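Long-range contacts in ferric vibriobactin ABC transporter, periplasmic ferric vibriobactin-binding protein (Vibrio cholerae, PDB 3R5T), which binds ferric vibriobactin in the periplasm and probably delivers it to an ABC transporter for iron uptake by Vibrio cholerae: residues Gly163-Ile167 with Val195-Glu199; Trp150-Val154 with Ser293-Pro297; Val157-Pro161 with Leu282-Ala287. All coordinates share one frame; numbering follows the deposited sequence.

Contact 1 (Gly163-Ile167 with Val195-Glu199); sequences GRANI and VVLEE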
loop_
_atom_site.group_PDB
_atom_site.type_symbol
_atom_site.label_atom_id
_atom_site.label_comp_id
_atom_site.label_asym_id
_atom_site.label_seq_id
_atom_site.Cartn_x
_atom_site.Cartn_y
_atom_site.Cartn_z
ATOM N N GLY A 163 -20.829 -6.201 12.898
ATOM C CA GLY A 163 -19.945 -7.346 12.766
ATOM C C GLY A 163 -18.573 -6.990 12.230
ATOM O O GLY A 163 -17.999 -5.975 12.611
ATOM N N ARG A 164 -18.055 -7.830 11.338
ATOM C CA ARG A 164 -16.688 -7.696 10.860
ATOM C C ARG A 164 -16.637 -7.625 9.344
ATOM O O ARG A 164 -17.641 -7.855 8.670
ATOM C CB ARG A 164 -15.851 -8.889 11.316
ATOM C CG ARG A 164 -15.958 -9.163 12.817
ATOM C CD ARG A 164 -14.994 -10.264 13.225
ATOM N NE ARG A 164 -15.378 -11.561 12.681
ATOM C CZ ARG A 164 -14.528 -12.571 12.524
ATOM N NH1 ARG A 164 -14.944 -13.721 12.019
ATOM N NH2 ARG A 164 -13.257 -12.423 12.875
ATOM N N ALA A 165 -15.460 -7.292 8.835
ATOM C CA ALA A 165 -15.237 -7.248 7.392
ATOM C C ALA A 165 -13.966 -7.976 7.022
ATOM O O ALA A 165 -13.005 -7.993 7.785
ATOM C CB ALA A 165 -15.160 -5.803 6.909
ATOM N N ASN A 166 -13.949 -8.564 5.826
ATOM C CA ASN A 166 -12.694 -9.037 5.250
ATOM C C ASN A 166 -12.307 -8.182 4.043
ATOM O O ASN A 166 -13.118 -7.417 3.534
ATOM C CB ASN A 166 -12.746 -10.529 4.867
ATOM C CG ASN A 166 -13.987 -10.895 4.110
ATOM O OD1 ASN A 166 -14.343 -10.250 3.121
ATOM N ND2 ASN A 166 -14.669 -11.952 4.569
ATOM N N ILE A 167 -11.054 -8.292 3.632
ATOM C CA ILE A 167 -10.544 -7.568 2.481
ATOM C C ILE A 167 -9.950 -8.583 1.535
ATOM O O ILE A 167 -9.046 -9.341 1.901
ATOM C CB ILE A 167 -9.457 -6.547 2.884
ATOM C CG1 ILE A 167 -10.017 -5.570 3.922
ATOM C CG2 ILE A 167 -8.950 -5.804 1.649
ATOM C CD1 ILE A 167 -8.935 -4.692 4.568
ATOM N N VAL A 195 -13.429 -0.331 11.566
ATOM C CA VAL A 195 -13.762 -1.636 11.020
ATOM C C VAL A 195 -13.090 -2.725 11.844
ATOM O O VAL A 195 -11.944 -2.574 12.253
ATOM C CB VAL A 195 -13.285 -1.776 9.546
ATOM C CG1 VAL A 195 -13.659 -3.146 9.006
ATOM C CG2 VAL A 195 -13.903 -0.670 8.698
ATOM N N VAL A 196 -13.813 -3.814 12.082
ATOM C CA VAL A 196 -13.255 -4.973 12.766
ATOM C C VAL A 196 -12.955 -6.021 11.701
ATOM O O VAL A 196 -13.858 -6.448 10.961
ATOM C CB VAL A 196 -14.225 -5.526 13.821
ATOM C CG1 VAL A 196 -13.622 -6.743 14.482
ATOM C CG2 VAL A 196 -14.584 -4.439 14.855
ATOM N N LEU A 197 -11.701 -6.449 11.645
ATOM C CA LEU A 197 -11.213 -7.273 10.531
ATOM C C LEU A 197 -11.219 -8.766 10.815
ATOM O O LEU A 197 -10.823 -9.199 11.898
ATOM C CB LEU A 197 -9.796 -6.849 10.126
ATOM C CG LEU A 197 -9.662 -5.607 9.238
ATOM C CD1 LEU A 197 -10.395 -5.811 7.920
ATOM C CD2 LEU A 197 -10.181 -4.374 9.961
ATOM N N GLU A 198 -11.675 -9.547 9.835
ATOM C CA GLU A 198 -11.519 -10.997 9.877
ATOM C C GLU A 198 -10.126 -11.349 9.346
ATOM O O GLU A 198 -9.678 -10.806 8.322
ATOM C CB GLU A 198 -12.590 -11.696 9.043
ATOM C CG GLU A 198 -12.310 -13.183 8.793
ATOM C CD GLU A 198 -13.389 -13.843 7.938
ATOM O OE1 GLU A 198 -14.078 -13.121 7.200
ATOM O OE2 GLU A 198 -13.565 -15.068 8.034
ATOM N N GLU A 199 -9.447 -12.248 10.044
ATOM C CA GLU A 199 -8.147 -12.749 9.605
ATOM C C GLU A 199 -8.347 -14.086 8.900
ATOM O O GLU A 199 -9.082 -14.942 9.383
ATOM C CB GLU A 199 -7.199 -12.927 10.799
ATOM C CG GLU A 199 -5.820 -13.541 10.483
ATOM C CD GLU A 199 -4.777 -12.512 10.023
ATOM O OE1 GLU A 199 -3.589 -12.866 9.906
ATOM O OE2 GLU A 199 -5.139 -11.353 9.778
HETATM O O HOH W 1 -16.650 -3.919 11.302
HETATM O O HOH W 2 -10.539 -13.471 12.276
HETATM O O HOH W 3 -13.594 -15.869 10.805
HETATM O O HOH W 4 -9.272 -9.696 5.684
#
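E198 OE1 is gripped by N166 ND2 and by the backbone N of A227. The amide of N166 donates at 2.9 Å from ND2 to OE1, nearly in its own plane, while its OD1 pairs with T230 OG1, which fixes the amide's flip. E198 reaches this place with CG anti to the backbone N (chi1 167°) and an extended chain; its OE2 takes the N-H of Q226, so the buried carboxylate is held at both oxygens. The R164 guanidinium lies with one face over E198 CB, and a water joins R164 NH1 to E198 OE2; at 4.4 Å the direct NH1 to OE2 approach is only an attraction of charges. The backbones themselves form a single beta bridge between A165 and L197: A165 N donates to V196 O at 2.8 Å and E198 N to A165 O at 2.9 Å. L197 CD1 comes within 3.8 Å of I167 CD1, and A165 CB meets V195 CG1. The loop after helix 185-192 is thereby pinned to strand 165-169, an inner strand of the mixed-sheet domain, with I167 and V195 both packing on L190 of that helix and A165 on strand 229-233.

Contact 2 (Trp150-Val154 with Ser293-Pro297); sequences WTKQV and SLVMP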
loop_
_atom_site.group_PDB
_atom_site.type_symbol
_atom_site.label_atom_id
_atom_site.label_comp_id
_atom_site.label_asym_id
_atom_site.label_seq_id
_atom_site.Cartn_x
_atom_site.Cartn_y
_atom_site.Cartn_z
ATOM N N TRP A 150 -7.730 13.235 11.127
ATOM C CA TRP A 150 -8.834 13.037 10.204
ATOM C C TRP A 150 -9.528 11.697 10.416
ATOM O O TRP A 150 -10.758 11.640 10.448
ATOM C CB TRP A 150 -8.318 13.132 8.770
ATOM C CG TRP A 150 -9.392 13.049 7.718
ATOM C CD1 TRP A 150 -10.543 13.773 7.655
ATOM C CD2 TRP A 150 -9.377 12.213 6.558
ATOM N NE1 TRP A 150 -11.267 13.417 6.532
ATOM C CE2 TRP A 150 -10.566 12.465 5.842
ATOM C CE3 TRP A 150 -8.475 11.274 6.058
ATOM C CZ2 TRP A 150 -10.875 11.809 4.646
ATOM C CZ3 TRP A 150 -8.786 10.612 4.870
ATOM C CH2 TRP A 150 -9.978 10.888 4.185
ATOM N N THR A 151 -8.760 10.624 10.572
ATOM C CA THR A 151 -9.383 9.310 10.725
ATOM C C THR A 151 -10.183 9.230 12.008
ATOM O O THR A 151 -11.187 8.530 12.064
ATOM C CB THR A 151 -8.390 8.124 10.609
ATOM O OG1 THR A 151 -7.335 8.258 11.565
ATOM C CG2 THR A 151 -7.806 8.045 9.204
ATOM N N LYS A 152 -9.736 9.960 13.025
ATOM C CA LYS A 152 -10.481 10.092 14.274
ATOM C C LYS A 152 -11.856 10.675 14.001
ATOM O O LYS A 152 -12.874 10.142 14.448
ATOM C CB LYS A 152 -9.718 11.010 15.224
ATOM C CG LYS A 152 -8.612 10.335 15.991
ATOM C CD LYS A 152 -8.980 10.225 17.462
ATOM C CE LYS A 152 -7.864 9.569 18.246
ATOM N NZ LYS A 152 -7.617 8.180 17.787
ATOM N N GLN A 153 -11.882 11.776 13.259
ATOM C CA GLN A 153 -13.141 12.435 12.935
ATOM C C GLN A 153 -14.040 11.508 12.130
ATOM O O GLN A 153 -15.245 11.405 12.374
ATOM C CB GLN A 153 -12.889 13.699 12.124
ATOM C CG GLN A 153 -12.305 14.871 12.883
ATOM C CD GLN A 153 -12.063 16.040 11.953
ATOM O OE1 GLN A 153 -12.680 17.096 12.099
ATOM N NE2 GLN A 153 -11.200 15.841 10.958
ATOM N N VAL A 154 -13.453 10.843 11.144
ATOM C CA VAL A 154 -14.216 9.958 10.295
ATOM C C VAL A 154 -14.771 8.784 11.093
ATOM O O VAL A 154 -15.939 8.413 10.954
ATOM C CB VAL A 154 -13.340 9.429 9.140
ATOM C CG1 VAL A 154 -14.067 8.330 8.393
ATOM C CG2 VAL A 154 -12.918 10.574 8.205
ATOM N N SER A 293 -18.728 17.120 4.901
ATOM C CA SER A 293 -17.929 17.979 5.763
ATOM C C SER A 293 -16.545 17.378 5.994
ATOM O O SER A 293 -15.632 18.060 6.456
ATOM C CB SER A 293 -18.632 18.221 7.099
ATOM O OG SER A 293 -19.738 19.098 6.944
ATOM N N LEU A 294 -16.386 16.102 5.664
ATOM C CA LEU A 294 -15.131 15.419 5.956
ATOM C C LEU A 294 -14.378 14.855 4.740
ATOM O O LEU A 294 -13.220 14.472 4.862
ATOM C CB LEU A 294 -15.355 14.320 6.998
ATOM C CG LEU A 294 -15.685 14.789 8.418
ATOM C CD1 LEU A 294 -15.975 13.584 9.280
ATOM C CD2 LEU A 294 -14.533 15.598 8.993
ATOM N N VAL A 295 -15.014 14.789 3.573
ATOM C CA VAL A 295 -14.313 14.301 2.387
ATOM C C VAL A 295 -13.085 15.167 2.094
ATOM O O VAL A 295 -13.173 16.396 2.072
ATOM C CB VAL A 295 -15.239 14.240 1.155
ATOM C CG1 VAL A 295 -14.431 14.008 -0.116
ATOM C CG2 VAL A 295 -16.263 13.145 1.328
ATOM N N MET A 296 -11.937 14.527 1.895
ATOM C CA MET A 296 -10.697 15.253 1.639
ATOM C C MET A 296 -10.517 15.546 0.153
ATOM O O MET A 296 -10.730 14.674 -0.688
ATOM C CB MET A 296 -9.487 14.471 2.158
ATOM C CG MET A 296 -9.204 14.625 3.649
ATOM S SD MET A 296 -8.379 16.170 4.094
ATOM C CE MET A 296 -9.791 17.228 4.398
ATOM N N PRO A 297 -10.126 16.788 -0.173
ATOM C CA PRO A 297 -9.778 17.108 -1.559
ATOM C C PRO A 297 -8.583 16.267 -1.989
ATOM O O PRO A 297 -7.641 16.089 -1.209
ATOM C CB PRO A 297 -9.391 18.589 -1.490
ATOM C CG PRO A 297 -10.048 19.104 -0.246
ATOM C CD PRO A 297 -10.017 17.958 0.713
#
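The indole of W150 is overlapped on one face by the side chain of M296, whose CG sits 3.6 Å from the centroid of the six-membered ring in a CH-pi contact. M296 SD stands farther off, 4.6 Å from the centroid of the five-membered ring of W150 but almost on the ring normal, a distant Met-aromatic contact. The bend at M296 chi2 (-78°) carries SD from CG, over the six-membered ring, to above the five-membered one. From the other face, V154 CG2, one helical turn along, rests against the rim of the same indole. The edge is held too: W150 NE1 donates to L294 O at 2.8 Å, the oxygen lying close to the ring plane and the nitrogen in the carbonyl plane, although the bond is bent, 146° at the hydrogen. This bond gives the one polar atom of the buried indole a partner and, together with the flanking side chains, limits the ring's rotation. L294 also turns its isobutyl group to the helix, CD2 lying 3.9 Å from Q153 NE2 and CD1 3.9 Å from Q153 O, with CD1 more loosely against V154 CG2. The touch on Q153 is van der Waals packing against the amide. The C-terminal tail is thus laid against the last turns of helix 137-155, which leads from the parallel-sheet domain to the mixed-sheet one, consistent with the interdomain helix of this family. Helix 272-286 borders both partners: I279 touches W150 and V154, while N280 touches W150 and accepts the backbone N-H of M296 on its OD1.

Contact 3 (Val157-Pro161 with Leu282-Ala287); sequences VLDLP and LLRRFA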
loop_
_atom_site.group_PDB
_atom_site.type_symbol
_atom_site.label_atom_id
_atom_site.label_comp_id
_atom_site.label_asym_id
_atom_site.label_seq_id
_atom_site.Cartn_x
_atom_site.Cartn_y
_atom_site.Cartn_z
ATOM N N VAL A 157 -18.105 9.356 12.691
ATOM C CA VAL A 157 -19.314 9.591 11.897
ATOM C C VAL A 157 -19.746 8.406 11.028
ATOM O O VAL A 157 -20.858 8.402 10.493
ATOM C CB VAL A 157 -19.184 10.844 10.996
ATOM C CG1 VAL A 157 -18.873 12.081 11.829
ATOM C CG2 VAL A 157 -18.129 10.620 9.914
ATOM N N LEU A 158 -18.892 7.401 10.875
ATOM C CA LEU A 158 -19.282 6.244 10.077
ATOM C C LEU A 158 -20.279 5.363 10.814
ATOM O O LEU A 158 -20.135 5.092 12.007
ATOM C CB LEU A 158 -18.071 5.395 9.680
ATOM C CG LEU A 158 -16.963 6.027 8.840
ATOM C CD1 LEU A 158 -15.892 4.994 8.563
ATOM C CD2 LEU A 158 -17.513 6.599 7.548
ATOM N N ASP A 159 -21.311 4.950 10.093
ATOM C CA ASP A 159 -22.223 3.933 10.585
ATOM C C ASP A 159 -21.946 2.650 9.812
ATOM O O ASP A 159 -22.621 2.353 8.828
ATOM C CB ASP A 159 -23.679 4.371 10.401
ATOM C CG ASP A 159 -24.120 5.404 11.428
ATOM O OD1 ASP A 159 -25.092 6.138 11.150
ATOM O OD2 ASP A 159 -23.503 5.485 12.513
ATOM N N LEU A 160 -20.935 1.909 10.256
ATOM C CA LEU A 160 -20.534 0.684 9.584
ATOM C C LEU A 160 -21.531 -0.437 9.831
ATOM O O LEU A 160 -22.240 -0.436 10.842
ATOM C CB LEU A 160 -19.152 0.248 10.065
ATOM C CG LEU A 160 -17.997 1.198 9.745
ATOM C CD1 LEU A 160 -16.770 0.838 10.584
ATOM C CD2 LEU A 160 -17.680 1.180 8.239
ATOM N N PRO A 161 -21.582 -1.410 8.909
ATOM C CA PRO A 161 -22.428 -2.585 9.118
ATOM C C PRO A 161 -22.016 -3.281 10.405
ATOM O O PRO A 161 -20.861 -3.177 10.819
ATOM C CB PRO A 161 -22.097 -3.471 7.903
ATOM C CG PRO A 161 -21.593 -2.526 6.878
ATOM C CD PRO A 161 -20.821 -1.500 7.648
ATOM N N LEU A 282 -15.646 5.470 2.082
ATOM C CA LEU A 282 -16.345 4.995 3.268
ATOM C C LEU A 282 -17.297 6.066 3.806
ATOM O O LEU A 282 -18.415 5.752 4.225
ATOM C CB LEU A 282 -15.348 4.556 4.341
ATOM C CG LEU A 282 -14.453 3.373 3.950
ATOM C CD1 LEU A 282 -13.590 3.029 5.131
ATOM C CD2 LEU A 282 -15.280 2.167 3.511
ATOM N N LEU A 283 -16.861 7.326 3.767
ATOM C CA LEU A 283 -17.706 8.447 4.168
ATOM C C LEU A 283 -18.956 8.528 3.302
ATOM O O LEU A 283 -20.072 8.698 3.807
ATOM C CB LEU A 283 -16.942 9.767 4.081
ATOM C CG LEU A 283 -15.983 10.086 5.230
ATOM C CD1 LEU A 283 -15.030 11.220 4.854
ATOM C CD2 LEU A 283 -16.764 10.429 6.485
ATOM N N ARG A 284 -18.768 8.421 1.996
ATOM C CA ARG A 284 -19.884 8.513 1.062
ATOM C C ARG A 284 -20.912 7.415 1.294
ATOM O O ARG A 284 -22.119 7.660 1.195
ATOM C CB ARG A 284 -19.388 8.453 -0.387
ATOM C CG ARG A 284 -18.717 9.725 -0.871
ATOM C CD ARG A 284 -18.266 9.605 -2.324
ATOM N NE ARG A 284 -17.169 10.525 -2.596
ATOM C CZ ARG A 284 -15.917 10.156 -2.841
ATOM N NH1 ARG A 284 -15.585 8.869 -2.893
ATOM N NH2 ARG A 284 -15.002 11.084 -3.064
ATOM N N ARG A 285 -20.450 6.203 1.585
ATOM C CA ARG A 285 -21.390 5.099 1.753
ATOM C C ARG A 285 -21.953 4.960 3.159
ATOM O O ARG A 285 -23.122 4.618 3.318
ATOM C CB ARG A 285 -20.812 3.752 1.299
ATOM C CG ARG A 285 -21.875 2.649 1.357
ATOM C CD ARG A 285 -21.416 1.335 0.773
ATOM N NE ARG A 285 -21.572 1.264 -0.678
ATOM C CZ ARG A 285 -22.684 0.912 -1.324
ATOM N NH1 ARG A 285 -23.803 0.617 -0.677
ATOM N NH2 ARG A 285 -22.671 0.868 -2.645
ATOM N N PHE A 286 -21.128 5.212 4.171
ATOM C CA PHE A 286 -21.516 4.898 5.551
ATOM C C PHE A 286 -21.780 6.102 6.465
ATOM O O PHE A 286 -22.215 5.924 7.594
ATOM C CB PHE A 286 -20.498 3.949 6.201
ATOM C CG PHE A 286 -20.338 2.633 5.477
ATOM C CD1 PHE A 286 -19.129 2.302 4.878
ATOM C CD2 PHE A 286 -21.390 1.729 5.398
ATOM C CE1 PHE A 286 -18.978 1.096 4.204
ATOM C CE2 PHE A 286 -21.237 0.518 4.731
ATOM C CZ PHE A 286 -20.032 0.207 4.138
ATOM N N ALA A 287 -21.528 7.314 5.983
ATOM C CA ALA A 287 -21.820 8.514 6.760
ATOM C C ALA A 287 -23.018 9.246 6.162
ATOM O O ALA A 287 -23.335 9.075 4.986
ATOM C CB ALA A 287 -20.603 9.425 6.824
#
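L158 CD2 and the ring of F286 make most of the apolar touches, joining the linker after helix 137-155 to the end of helix 272-286. The CD2 methyl of L158 lies 3.5 Å from L282 O and also meets L283 CD2, F286 CB and A287 CB. With CG anti to its carbonyl carbon (chi1 -59°), F286 turns its ring to L160 and P161. L160 places CD2 over one face of that ring, 4.3 Å from its centroid, a CH-pi contact; R285 CG covers the opposite face over the ring centre, and L282 CD2 stands at the edge, so the ring is sandwiched. P161 approaches it obliquely, P161 CD lying 3.6 Å from F286 CE2. V157 CG2 packs 3.7 Å from L283 CD2. D159 N donates to F286 O at 2.8 Å, nearly straight at the hydrogen (164°) but from above the carbonyl plane. Farther out, Y261 meets the F286 ring edge-to-face, D237 holds R285 in a salt bridge, and P161 also rests on T229. The D159 N-H thus satisfies the carbonyl of the last helical residue and sets the linker's alignment there, whereas the flanking contacts of L158, L160 and P161 are apolar and non-directional.

From the N terminus, the chain reaches these contacts only at helix 137-155. Its W150-V154 turn opens the widest loop, which contact 2 closes at the C-terminal tail. The linker that follows, 157-161, begins a second loop, closed by contact 3 at the end of helix 272-286. Strand 165-169 comes next, and contact 1 closes the shortest loop just after helix 185-192. The three loops lie one within another without crossing. Contacts 2 and 3 share packing, with L294 CD1 3.7 Å from V157 CG2, and L160 of contact 3 touches V195 of contact 1. Contact 1 works within the mixed-sheet domain, contact 3 anchors the linker to helix 272-286, and contact 2 lays the tail on helix 137-155.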